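Local coordinates for actin-binding protein, cofilin/tropomyosin family protein, putative (Entamoeba histolytica, PDB 4LIZ), which binds actin filaments and stabilises them, and may thereby help maintain F-actin during phagocytosis and pseudopod formation, at residues Glu8-Val13 with Phe26-Gly30; Val51-Leu55 with Leu121-Val125; Ala59-Ala63 with Val97-Lys102; Phe79-Ala85 with Phe112-Ala118. One frame throughout, in Å; residues are numbered along the deposited sequence.

How the contacts relate
From the N terminus, contact 1 closes a 12-residue loop, bringing the start of helix 10-17 onto strand 26-32, and is complete before the others open. Contact 2 spans 65 residues, from helix 48-54 to the turn before helix 126-137, and contacts 3 and 4 nest inside it. Those two cross, since strand 76-85 lies between the segments of contact 3 and helix 92-108 between those of contact 4. The sheet unites contacts 1, 3 and 4 (Phe29 N to Phe62 O 2.8 Å, Ala63 N to Ile82 O 2.9 Å), and contact 2 packs on one face of it. Helices 48-54 and 126-137 share that face, 10-17 and 92-108 the other, as in the ADF fold.

Contact 1 (Glu8-Val13 with Phe26-Gly30); sequences EVAGPV and FVVFG
Residues 8-13 lead into the first turn of a helix, with Val13 N bonded to Val9 O at 3.3 Å, while Phe26-Gly30 runs as an extended strand with phi between about -145° and -104°. The backbones stay apart: the closest CA pairs are Pro12 with Val27 at 6.7 Å and Val9 with Phe29 at 7.9 Å. That separation leaves room for interlocking side chains, and about 205 Å² is buried. Phe29 (chi1 m, chi2 -78°) directs its ring into the bend where the chain enters the helix, reaching the backbone of Glu8 and Val9. Its CZ lies 3.7 Å from Val9 CA and 3.9 Å from Val9 CG1; Val9, in the t rotamer, sets CG2 over one ring face. Glu8 O meets the ring edge, 3.6 Å from Phe29 CE1; Val13 CG2 also lies near the ring plane, further round the perimeter, 4.4 Å from Phe29 CZ. Pro12 bridges the two strand residues facing the helix, with its CB 3.8 Å from Val27 CG2 (chi1 p) and 4.2 Å from Phe29 CZ. The example illustrates helix-on-sheet packing in an ADF-family domain, where alternate strand residues face the helix. Val9 also touches Leu38 of strand 37-44 and Val13 touches Tyr64 of strand 60-69, so the helix start straddles strand 26-32; on the opposite face, Phe26 and Val28 pack against helix 48-54.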
loop_
_atom_site.group_PDB
_atom_site.type_symbol
_atom_site.label_atom_id
_atom_site.label_comp_id
_atom_site.label_asym_id
_atom_site.label_seq_id
_atom_site.Cartn_x
_atom_site.Cartn_y
_atom_site.Cartn_z
ATOM N N GLU A 8 -11.254 -3.714 -8.307
ATOM C CA GLU A 8 -10.481 -2.505 -8.610
ATOM C C GLU A 8 -8.996 -2.610 -8.345
ATOM O O GLU A 8 -8.255 -1.695 -8.642
ATOM C CB GLU A 8 -11.060 -1.237 -7.984
ATOM C CG GLU A 8 -12.469 -0.866 -8.367
ATOM C CD GLU A 8 -12.449 -0.311 -9.779
ATOM O OE1 GLU A 8 -11.661 0.634 -10.027
ATOM O OE2 GLU A 8 -13.186 -0.863 -10.561
ATOM N N VAL A 9 -8.542 -3.675 -7.718
ATOM C CA VAL A 9 -7.167 -3.773 -7.223
ATOM C C VAL A 9 -6.118 -4.167 -8.223
ATOM O O VAL A 9 -5.043 -3.629 -8.300
ATOM C CB VAL A 9 -7.103 -4.663 -5.926
ATOM C CG1 VAL A 9 -5.670 -4.778 -5.429
ATOM C CG2 VAL A 9 -8.046 -4.125 -4.869
ATOM N N ALA A 10 -6.414 -5.284 -8.975
ATOM C CA ALA A 10 -5.391 -5.857 -9.791
ATOM C C ALA A 10 -4.819 -4.934 -10.894
ATOM O O ALA A 10 -3.641 -4.989 -11.214
ATOM C CB ALA A 10 -5.878 -7.188 -10.385
ATOM N N GLY A 11 -5.722 -4.180 -11.465
ATOM C CA GLY A 11 -5.304 -3.283 -12.538
ATOM C C GLY A 11 -4.208 -2.293 -12.195
ATOM O O GLY A 11 -3.123 -2.215 -12.774
ATOM N N PRO A 12 -4.519 -1.489 -11.128
ATOM C CA PRO A 12 -3.501 -0.568 -10.745
ATOM C C PRO A 12 -2.225 -1.184 -10.179
ATOM O O PRO A 12 -1.169 -0.609 -10.305
ATOM C CB PRO A 12 -4.208 0.298 -9.642
ATOM C CG PRO A 12 -5.624 0.134 -9.933
ATOM C CD PRO A 12 -5.833 -1.238 -10.497
ATOM N N VAL A 13 -2.309 -2.325 -9.514
ATOM C CA VAL A 13 -1.136 -3.055 -9.044
ATOM C C VAL A 13 -0.201 -3.420 -10.244
ATOM O O VAL A 13 0.954 -3.169 -10.183
ATOM C CB VAL A 13 -1.636 -4.298 -8.221
ATOM C CG1 VAL A 13 -0.460 -5.259 -7.966
ATOM C CG2 VAL A 13 -2.263 -3.828 -6.903
ATOM N N PHE A 26 2.570 4.579 -7.836
ATOM C CA PHE A 26 1.868 4.280 -6.584
ATOM C C PHE A 26 0.403 4.230 -6.760
ATOM O O PHE A 26 -0.167 4.855 -7.687
ATOM C CB PHE A 26 2.208 5.401 -5.517
ATOM C CG PHE A 26 1.377 6.645 -5.592
ATOM C CD1 PHE A 26 1.760 7.634 -6.448
ATOM C CD2 PHE A 26 0.231 6.810 -4.891
ATOM C CE1 PHE A 26 0.981 8.776 -6.584
ATOM C CE2 PHE A 26 -0.555 7.917 -4.988
ATOM C CZ PHE A 26 -0.190 8.886 -5.927
ATOM N N VAL A 27 -0.300 3.544 -5.859
ATOM C CA VAL A 27 -1.710 3.559 -5.727
ATOM C C VAL A 27 -2.146 3.515 -4.294
ATOM O O VAL A 27 -1.424 2.862 -3.490
ATOM C CB VAL A 27 -2.418 2.471 -6.559
ATOM C CG1 VAL A 27 -1.909 1.072 -6.142
ATOM C CG2 VAL A 27 -3.925 2.511 -6.519
ATOM N N VAL A 28 -3.191 4.243 -3.966
ATOM C CA VAL A 28 -3.853 4.186 -2.646
ATOM C C VAL A 28 -5.257 3.765 -2.849
ATOM O O VAL A 28 -5.959 4.377 -3.692
ATOM C CB VAL A 28 -3.721 5.524 -1.904
ATOM C CG1 VAL A 28 -4.444 5.450 -0.551
ATOM C CG2 VAL A 28 -2.300 5.949 -1.725
ATOM N N PHE A 29 -5.734 2.729 -2.122
ATOM C CA PHE A 29 -7.062 2.279 -2.144
ATOM C C PHE A 29 -7.834 2.653 -0.906
ATOM O O PHE A 29 -7.280 2.587 0.221
ATOM C CB PHE A 29 -7.146 0.725 -2.238
ATOM C CG PHE A 29 -6.449 0.122 -3.454
ATOM C CD1 PHE A 29 -7.111 0.182 -4.698
ATOM C CD2 PHE A 29 -5.191 -0.440 -3.405
ATOM C CE1 PHE A 29 -6.482 -0.366 -5.791
ATOM C CE2 PHE A 29 -4.617 -0.983 -4.556
ATOM C CZ PHE A 29 -5.277 -0.912 -5.733
ATOM N N GLY A 30 -9.032 3.102 -1.121
ATOM C CA GLY A 30 -9.975 3.289 -0.042
ATOM C C GLY A 30 -11.015 2.219 0.000
ATOM O O GLY A 30 -11.123 1.317 -0.840
#

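Contact 2 (Val51-Leu55 with Leu121-Val125); sequences VKAAL and LDDLV
This is a mixed apolar and polar contact between the C-terminal end of helix 48-54 and the turn that links strand 114-118 to helix 126-137. Lys52 and Leu121 form the nearest backbone pair, with CA atoms 6.9 Å apart, and about 255 Å² is buried. Residues 121-123 form a 3-10 turn, closed by Leu124 N to Leu121 O at 3.1 Å, after which Leu124 is extended and Val125 takes the N-cap position of the next helix. In this ADF-family domain helices 48-54 and 126-137 lie on the same face of the sheet, and Lys52 ties the first to the turn that leads into the second. Lys52, with chi angles m, t, p, t, donates from NZ to Leu124 O at 2.8 Å and to water 1 at 2.9 Å; the water in turn donates to Leu121 O at 3.0 Å. Beneath this polar bridge, three leucines, all mt rotamers, close the gap: Leu55 CD1 meets Leu124 CD1 at 3.6 Å, and Leu55 CB lies 4.3 Å from Leu121 CD2. Trp84 of strand 76-85 touches both Leu55 and Leu121.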
loop_
_atom_site.group_PDB
_atom_site.type_symbol
_atom_site.label_atom_id
_atom_site.label_comp_id
_atom_site.label_asym_id
_atom_site.label_seq_id
_atom_site.Cartn_x
_atom_site.Cartn_y
_atom_site.Cartn_z
ATOM N N VAL A 51 1.835 8.860 -1.331
ATOM C CA VAL A 51 0.976 7.970 -0.609
ATOM C C VAL A 51 0.536 8.618 0.708
ATOM O O VAL A 51 -0.587 8.627 1.030
ATOM C CB VAL A 51 1.751 6.647 -0.330
ATOM C CG1 VAL A 51 1.138 5.796 0.776
ATOM C CG2 VAL A 51 1.931 5.835 -1.592
ATOM N N LYS A 52 1.492 9.191 1.418
ATOM C CA LYS A 52 1.201 9.746 2.729
ATOM C C LYS A 52 0.198 10.867 2.594
ATOM O O LYS A 52 -0.662 10.961 3.376
ATOM C CB LYS A 52 2.473 10.195 3.455
ATOM C CG LYS A 52 3.280 9.059 4.044
ATOM C CD LYS A 52 4.642 9.492 4.544
ATOM C CE LYS A 52 4.547 10.318 5.803
ATOM N NZ LYS A 52 5.939 10.618 6.194
ATOM N N ALA A 53 0.332 11.671 1.546
ATOM C CA ALA A 53 -0.628 12.706 1.333
ATOM C C ALA A 53 -2.048 12.321 1.142
ATOM O O ALA A 53 -3.000 13.052 1.394
ATOM C CB ALA A 53 -0.175 13.555 0.134
ATOM N N ALA A 54 -2.235 11.087 0.649
ATOM C CA ALA A 54 -3.519 10.497 0.428
ATOM C C ALA A 54 -4.143 9.711 1.593
ATOM O O ALA A 54 -5.333 9.393 1.516
ATOM C CB ALA A 54 -3.493 9.581 -0.836
ATOM N N LEU A 55 -3.327 9.465 2.619
ATOM C CA LEU A 55 -3.813 8.689 3.764
ATOM C C LEU A 55 -4.634 9.566 4.723
ATOM O O LEU A 55 -4.061 10.589 5.120
ATOM C CB LEU A 55 -2.675 8.016 4.449
ATOM C CG LEU A 55 -1.953 6.951 3.637
ATOM C CD1 LEU A 55 -0.712 6.384 4.357
ATOM C CD2 LEU A 55 -2.851 5.825 3.256
ATOM N N LEU A 121 1.053 8.860 10.469
ATOM C CA LEU A 121 2.069 9.211 9.511
ATOM C C LEU A 121 3.488 9.047 10.049
ATOM O O LEU A 121 4.346 8.827 9.288
ATOM C CB LEU A 121 1.837 10.596 8.878
ATOM C CG LEU A 121 0.542 10.754 8.099
ATOM C CD1 LEU A 121 0.371 12.164 7.603
ATOM C CD2 LEU A 121 0.392 9.781 6.936
ATOM N N ASP A 122 3.678 9.133 11.350
ATOM C CA ASP A 122 4.960 8.895 11.921
ATOM C C ASP A 122 5.431 7.477 11.762
ATOM O O ASP A 122 6.533 7.229 12.011
ATOM C CB ASP A 122 4.967 9.252 13.422
ATOM C CG ASP A 122 4.694 10.752 13.706
ATOM O OD1 ASP A 122 5.062 11.612 12.919
ATOM O OD2 ASP A 122 4.136 11.071 14.765
ATOM N N ASP A 123 4.538 6.551 11.422
ATOM C CA ASP A 123 4.907 5.182 11.208
ATOM C C ASP A 123 5.570 4.997 9.851
ATOM O O ASP A 123 6.044 3.964 9.572
ATOM C CB ASP A 123 3.672 4.247 11.251
ATOM C CG ASP A 123 3.057 4.115 12.633
ATOM O OD1 ASP A 123 3.805 4.265 13.597
ATOM O OD2 ASP A 123 1.880 3.899 12.725
ATOM N N LEU A 124 5.489 6.013 8.996
ATOM C CA LEU A 124 5.901 5.891 7.605
ATOM C C LEU A 124 6.960 6.935 7.261
ATOM O O LEU A 124 6.656 8.053 6.971
ATOM C CB LEU A 124 4.677 6.059 6.677
ATOM C CG LEU A 124 3.540 5.042 6.863
ATOM C CD1 LEU A 124 2.339 5.495 6.062
ATOM C CD2 LEU A 124 3.997 3.664 6.426
ATOM N N VAL A 125 8.188 6.482 7.270
ATOM C CA VAL A 125 9.375 7.388 7.212
ATOM C C VAL A 125 10.264 6.830 6.205
ATOM O O VAL A 125 10.786 5.713 6.283
ATOM C CB VAL A 125 10.038 7.556 8.593
ATOM C CG1 VAL A 125 11.317 8.430 8.507
ATOM C CG2 VAL A 125 9.094 8.048 9.586
HETATM O O HOH W 1 6.540 10.802 9.053
#

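Contact 3 (Ala59-Ala63 with Val97-Lys102); sequences ALQFA and VMSILK
Helix 92-108, which connects strands 76-85 and 114-118 in a beta-alpha-beta unit, packs here on strand 60-69, the neighbour of strand 76-85 in the sheet, and a selenomethionine at position 98 fills the space between them. The axes of strand 60-63 and helix 97-102 approach to 10.5 Å and cross at -30° with their N-to-C directions broadly alike, so Leu60 matches Met98 (CA atoms 7.8 Å apart) and Phe62 matches Lys102 (8.3 Å). The helical turn is held by Leu101 N to Val97 O at 2.9 Å and Lys102 N to Met98 O at 2.8 Å. Met98 leaves its CA sideways, but chi1 t and chi2 p bring its end down to the strand: CE lies 3.3 Å from Leu60 CD2 and 3.9 Å from Gln61 O. Its SE is 3.5 Å from Phe62 CZ and 4.4 Å from the ring centroid, an oblique Met-aromatic contact. Phe62 (chi1 m, chi2 93°) reaches between two helix residues, with CE1 3.8 Å from Leu101 CD2, which meets the ring edge, and CE2 3.8 Å from Lys102 CA. Leu60, chi1 and chi2 both t, extends CD1 to within 4.2 Å of Val97 CG1. Gln61 points away, and its side-chain amide bonds to Lys56, Asp41 and Ala54. About 267 Å² is buried, mostly among apolar groups, as the helix of the beta-alpha-beta crossover packs across a neighbouring strand of the central sheet in this ADF-family domain.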
loop_
_atom_site.group_PDB
_atom_site.type_symbol
_atom_site.label_atom_id
_atom_site.label_comp_id
_atom_site.label_asym_id
_atom_site.label_seq_id
_atom_site.Cartn_x
_atom_site.Cartn_y
_atom_site.Cartn_z
ATOM N N ALA A 59 -9.772 6.959 8.062
ATOM C CA ALA A 59 -10.032 5.959 7.088
ATOM C C ALA A 59 -9.210 4.674 7.278
ATOM O O ALA A 59 -8.112 4.730 7.795
ATOM C CB ALA A 59 -9.750 6.536 5.662
ATOM N N LEU A 60 -9.760 3.628 6.711
ATOM C CA LEU A 60 -9.037 2.339 6.484
ATOM C C LEU A 60 -8.605 2.348 4.994
ATOM O O LEU A 60 -9.466 2.445 4.125
ATOM C CB LEU A 60 -10.012 1.176 6.769
ATOM C CG LEU A 60 -9.293 -0.141 6.981
ATOM C CD1 LEU A 60 -10.253 -1.342 7.247
ATOM C CD2 LEU A 60 -8.639 -0.587 5.767
ATOM N N GLN A 61 -7.328 2.230 4.743
ATOM C CA GLN A 61 -6.792 2.311 3.364
ATOM C C GLN A 61 -5.684 1.314 3.150
ATOM O O GLN A 61 -5.157 0.731 4.133
ATOM C CB GLN A 61 -6.349 3.732 3.050
ATOM C CG GLN A 61 -7.453 4.792 3.000
ATOM C CD GLN A 61 -6.925 6.178 3.076
ATOM O OE1 GLN A 61 -6.442 6.629 4.082
ATOM N NE2 GLN A 61 -6.872 6.824 1.911
ATOM N N PHE A 62 -5.278 1.067 1.911
ATOM C CA PHE A 62 -4.130 0.320 1.556
ATOM C C PHE A 62 -3.276 1.054 0.574
ATOM O O PHE A 62 -3.873 1.855 -0.174
ATOM C CB PHE A 62 -4.487 -1.055 0.964
ATOM C CG PHE A 62 -5.312 -1.928 1.911
ATOM C CD1 PHE A 62 -6.678 -1.941 1.871
ATOM C CD2 PHE A 62 -4.634 -2.753 2.773
ATOM C CE1 PHE A 62 -7.447 -2.698 2.812
ATOM C CE2 PHE A 62 -5.378 -3.557 3.611
ATOM C CZ PHE A 62 -6.706 -3.519 3.617
ATOM N N ALA A 63 -2.029 0.865 0.486
ATOM C CA ALA A 63 -1.213 1.510 -0.470
ATOM C C ALA A 63 -0.183 0.589 -0.984
ATOM O O ALA A 63 0.311 -0.364 -0.332
ATOM C CB ALA A 63 -0.593 2.819 0.056
ATOM N N VAL A 97 -12.251 -5.576 10.637
ATOM C CA VAL A 97 -12.151 -6.303 9.347
ATOM C C VAL A 97 -10.780 -6.205 8.743
ATOM O O VAL A 97 -10.462 -6.904 7.777
ATOM C CB VAL A 97 -13.256 -5.900 8.364
ATOM C CG1 VAL A 97 -12.849 -4.660 7.560
ATOM C CG2 VAL A 97 -13.632 -7.062 7.507
HETATM N N MSE A 98 -9.905 -5.360 9.244
HETATM C CA MSE A 98 -8.636 -5.095 8.663
HETATM C C MSE A 98 -7.834 -6.321 8.345
HETATM O O MSE A 98 -7.313 -6.548 7.237
HETATM C CB MSE A 98 -7.805 -4.075 9.406
HETATM C CG MSE A 98 -6.383 -3.963 8.960
HETATM SE SE MSE A 98 -6.290 -3.381 7.089
HETATM C CE MSE A 98 -5.860 -1.497 7.308
ATOM N N SER A 99 -7.662 -7.255 9.309
ATOM C CA SER A 99 -6.766 -8.293 8.994
ATOM C C SER A 99 -7.326 -9.238 7.917
ATOM O O SER A 99 -6.537 -9.717 7.073
ATOM C CB SER A 99 -6.395 -9.187 10.262
ATOM O OG SER A 99 -5.599 -8.437 11.183
ATOM N N ILE A 100 -8.587 -9.616 7.981
ATOM C CA ILE A 100 -9.169 -10.559 6.998
ATOM C C ILE A 100 -9.156 -9.829 5.596
ATOM O O ILE A 100 -8.805 -10.472 4.585
ATOM C CB ILE A 100 -10.530 -11.091 7.386
ATOM C CG1 ILE A 100 -10.896 -12.272 6.561
ATOM C CG2 ILE A 100 -11.577 -10.068 7.479
ATOM C CD1 ILE A 100 -12.074 -13.037 7.061
ATOM N N LEU A 101 -9.451 -8.527 5.591
ATOM C CA LEU A 101 -9.475 -7.794 4.289
ATOM C C LEU A 101 -8.043 -7.745 3.793
ATOM O O LEU A 101 -7.772 -7.935 2.585
ATOM C CB LEU A 101 -10.026 -6.481 4.516
ATOM C CG LEU A 101 -10.040 -5.513 3.288
ATOM C CD1 LEU A 101 -10.688 -6.167 2.099
ATOM C CD2 LEU A 101 -10.752 -4.252 3.685
ATOM N N LYS A 102 -7.070 -7.398 4.606
ATOM C CA LYS A 102 -5.643 -7.336 4.272
ATOM C C LYS A 102 -5.173 -8.647 3.637
ATOM O O LYS A 102 -4.419 -8.641 2.677
ATOM C CB LYS A 102 -4.846 -7.015 5.547
ATOM C CG LYS A 102 -3.395 -6.899 5.350
ATOM C CD LYS A 102 -2.649 -6.983 6.777
ATOM C CE LYS A 102 -3.077 -5.939 7.724
ATOM N NZ LYS A 102 -2.264 -5.963 8.963
#

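Contact 4 (Phe79-Ala85 with Phe112-Ala118); sequences FVFISWA and FHIELHA
Strands 79-85 and 114-118 run parallel, 4.7 Å apart at closest approach and crossing at -15°, with Val80 to Trp84 paired in order with Ile114 to Ala118. Backbone bonds of 2.9 to 3.1 Å run from Phe81 N to Ile114 O through to Ala85 N to Ala118 O, and before them Phe79 N donates to His113 ND1 at 2.9 Å. On one face, Leu116 CD1 settles between Val80 CG1 (3.9 Å) and Ile82 CG1 (4.1 Å), Val80 CG2 abuts Ile114 CG1 (3.9 Å), and small Ala118 leaves a hollow for the indole, CB to Trp84 CE3 being 3.8 Å. On the other, the Phe81 ring rests against Glu115 (CD2 to CG 3.8 Å) and obliquely beside the Phe112 ring (centroids 5.7 Å apart, planes at 37°). Ser83 OG hydrogen-bonds His117 ND1 at 2.8 Å, and Ala85 CB lies 4.0 Å from His117 CE1. These are the two parallel strands of a beta-alpha-beta unit, joined by helix 92-108, which covers the Phe81 face, while helix 126-137 packs on Ile114 and Leu116 opposite.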
loop_
_atom_site.group_PDB
_atom_site.type_symbol
_atom_site.label_atom_id
_atom_site.label_comp_id
_atom_site.label_asym_id
_atom_site.label_seq_id
_atom_site.Cartn_x
_atom_site.Cartn_y
_atom_site.Cartn_z
ATOM N N PHE A 79 9.095 -3.103 -4.113
ATOM C CA PHE A 79 7.707 -2.759 -3.932
ATOM C C PHE A 79 7.354 -2.751 -2.472
ATOM O O PHE A 79 7.750 -3.659 -1.709
ATOM C CB PHE A 79 6.826 -3.721 -4.681
ATOM C CG PHE A 79 7.091 -3.741 -6.160
ATOM C CD1 PHE A 79 6.791 -2.666 -6.982
ATOM C CD2 PHE A 79 7.718 -4.851 -6.730
ATOM C CE1 PHE A 79 7.116 -2.690 -8.310
ATOM C CE2 PHE A 79 8.049 -4.848 -8.073
ATOM C CZ PHE A 79 7.742 -3.778 -8.848
ATOM N N VAL A 80 6.633 -1.741 -2.044
ATOM C CA VAL A 80 6.218 -1.509 -0.639
ATOM C C VAL A 80 4.720 -1.652 -0.580
ATOM O O VAL A 80 3.984 -0.965 -1.291
ATOM C CB VAL A 80 6.680 -0.145 -0.153
ATOM C CG1 VAL A 80 6.220 0.077 1.285
ATOM C CG2 VAL A 80 8.218 0.028 -0.249
ATOM N N PHE A 81 4.191 -2.459 0.365
ATOM C CA PHE A 81 2.795 -2.647 0.682
ATOM C C PHE A 81 2.509 -2.061 2.024
ATOM O O PHE A 81 3.147 -2.436 3.008
ATOM C CB PHE A 81 2.336 -4.105 0.577
ATOM C CG PHE A 81 0.980 -4.350 1.099
ATOM C CD1 PHE A 81 -0.163 -3.807 0.536
ATOM C CD2 PHE A 81 0.769 -5.184 2.207
ATOM C CE1 PHE A 81 -1.462 -4.046 0.999
ATOM C CE2 PHE A 81 -0.476 -5.406 2.692
ATOM C CZ PHE A 81 -1.608 -4.873 2.092
ATOM N N ILE A 82 1.551 -1.175 2.159
ATOM C CA ILE A 82 1.152 -0.562 3.421
ATOM C C ILE A 82 -0.290 -0.824 3.642
ATOM O O ILE A 82 -1.201 -0.613 2.791
ATOM C CB ILE A 82 1.341 0.970 3.377
ATOM C CG1 ILE A 82 2.826 1.265 3.302
ATOM C CG2 ILE A 82 0.624 1.635 4.512
ATOM C CD1 ILE A 82 3.162 2.655 2.802
ATOM N N SER A 83 -0.688 -1.279 4.857
ATOM C CA SER A 83 -2.037 -1.205 5.395
ATOM C C SER A 83 -2.164 -0.022 6.360
ATOM O O SER A 83 -1.231 0.228 7.117
ATOM C CB SER A 83 -2.481 -2.551 6.007
ATOM O OG SER A 83 -1.662 -2.858 7.109
ATOM N N TRP A 84 -3.269 0.691 6.316
ATOM C CA TRP A 84 -3.434 1.903 7.062
ATOM C C TRP A 84 -4.769 1.853 7.755
ATOM O O TRP A 84 -5.848 1.703 7.159
ATOM C CB TRP A 84 -3.447 3.149 6.113
ATOM C CG TRP A 84 -3.926 4.446 6.721
ATOM C CD1 TRP A 84 -5.123 4.926 6.661
ATOM C CD2 TRP A 84 -3.107 5.347 7.475
ATOM N NE1 TRP A 84 -5.190 6.167 7.288
ATOM C CE2 TRP A 84 -3.929 6.441 7.784
ATOM C CE3 TRP A 84 -1.772 5.376 7.846
ATOM C CZ2 TRP A 84 -3.403 7.532 8.524
ATOM C CZ3 TRP A 84 -1.245 6.453 8.573
ATOM C CH2 TRP A 84 -2.094 7.515 8.895
ATOM N N ALA A 85 -4.790 2.105 9.111
ATOM C CA ALA A 85 -5.963 2.219 9.921
ATOM C C ALA A 85 -5.804 3.478 10.728
ATOM O O ALA A 85 -5.119 3.474 11.758
ATOM C CB ALA A 85 -6.122 1.009 10.897
ATOM N N PHE A 112 5.644 -7.969 -3.089
ATOM C CA PHE A 112 6.154 -6.867 -2.277
ATOM C C PHE A 112 7.372 -7.261 -1.461
ATOM O O PHE A 112 7.482 -8.463 -1.029
ATOM C CB PHE A 112 5.075 -6.242 -1.363
ATOM C CG PHE A 112 4.436 -7.214 -0.440
ATOM C CD1 PHE A 112 3.314 -7.849 -0.795
ATOM C CD2 PHE A 112 5.067 -7.541 0.768
ATOM C CE1 PHE A 112 2.720 -8.842 0.049
ATOM C CE2 PHE A 112 4.527 -8.525 1.601
ATOM C CZ PHE A 112 3.347 -9.125 1.251
ATOM N N HIS A 113 8.281 -6.383 -1.279
ATOM C CA HIS A 113 9.473 -6.584 -0.520
ATOM C C HIS A 113 9.376 -6.262 0.903
ATOM O O HIS A 113 10.107 -6.848 1.716
ATOM C CB HIS A 113 10.591 -5.785 -1.158
ATOM C CG HIS A 113 10.894 -6.256 -2.523
ATOM N ND1 HIS A 113 10.267 -5.751 -3.634
ATOM C CD2 HIS A 113 11.697 -7.265 -2.962
ATOM C CE1 HIS A 113 10.645 -6.429 -4.696
ATOM N NE2 HIS A 113 11.556 -7.329 -4.312
ATOM N N ILE A 114 8.452 -5.374 1.315
ATOM C CA ILE A 114 8.198 -5.051 2.650
ATOM C C ILE A 114 6.727 -4.803 2.816
ATOM O O ILE A 114 6.008 -4.319 1.898
ATOM C CB ILE A 114 8.963 -3.937 3.224
ATOM C CG1 ILE A 114 8.740 -2.678 2.484
ATOM C CG2 ILE A 114 10.501 -4.207 3.280
ATOM C CD1 ILE A 114 9.202 -1.470 3.278
ATOM N N GLU A 115 6.168 -5.133 3.981
ATOM C CA GLU A 115 4.833 -4.870 4.405
ATOM C C GLU A 115 4.850 -4.096 5.699
ATOM O O GLU A 115 5.627 -4.447 6.635
ATOM C CB GLU A 115 4.058 -6.194 4.664
ATOM C CG GLU A 115 2.750 -5.987 5.358
ATOM C CD GLU A 115 1.893 -7.252 5.539
ATOM O OE1 GLU A 115 2.400 -8.353 5.134
ATOM O OE2 GLU A 115 0.786 -7.087 6.057
ATOM N N LEU A 116 4.095 -3.026 5.785
ATOM C CA LEU A 116 4.024 -2.152 6.946
ATOM C C LEU A 116 2.592 -1.952 7.310
ATOM O O LEU A 116 1.707 -1.727 6.426
ATOM C CB LEU A 116 4.609 -0.773 6.689
ATOM C CG LEU A 116 5.998 -0.815 6.043
ATOM C CD1 LEU A 116 6.372 0.362 5.127
ATOM C CD2 LEU A 116 6.942 -1.191 7.132
ATOM N N HIS A 117 2.228 -1.974 8.577
ATOM C CA HIS A 117 0.993 -1.552 9.038
ATOM C C HIS A 117 1.159 -0.194 9.782
ATOM O O HIS A 117 2.021 -0.095 10.721
ATOM C CB HIS A 117 0.318 -2.549 10.043
ATOM C CG HIS A 117 -1.016 -2.125 10.507
ATOM N ND1 HIS A 117 -2.114 -1.956 9.693
ATOM C CD2 HIS A 117 -1.432 -1.702 11.724
ATOM C CE1 HIS A 117 -3.136 -1.522 10.359
ATOM N NE2 HIS A 117 -2.735 -1.357 11.614
ATOM N N ALA A 118 0.366 0.788 9.476
ATOM C CA ALA A 118 0.540 2.115 10.044
ATOM C C ALA A 118 -0.802 2.636 10.497
ATOM O O ALA A 118 -1.871 2.389 9.951
ATOM C CB ALA A 118 1.099 3.073 8.952
HETATM O O HOH W 2 0.079 -5.041 7.664
#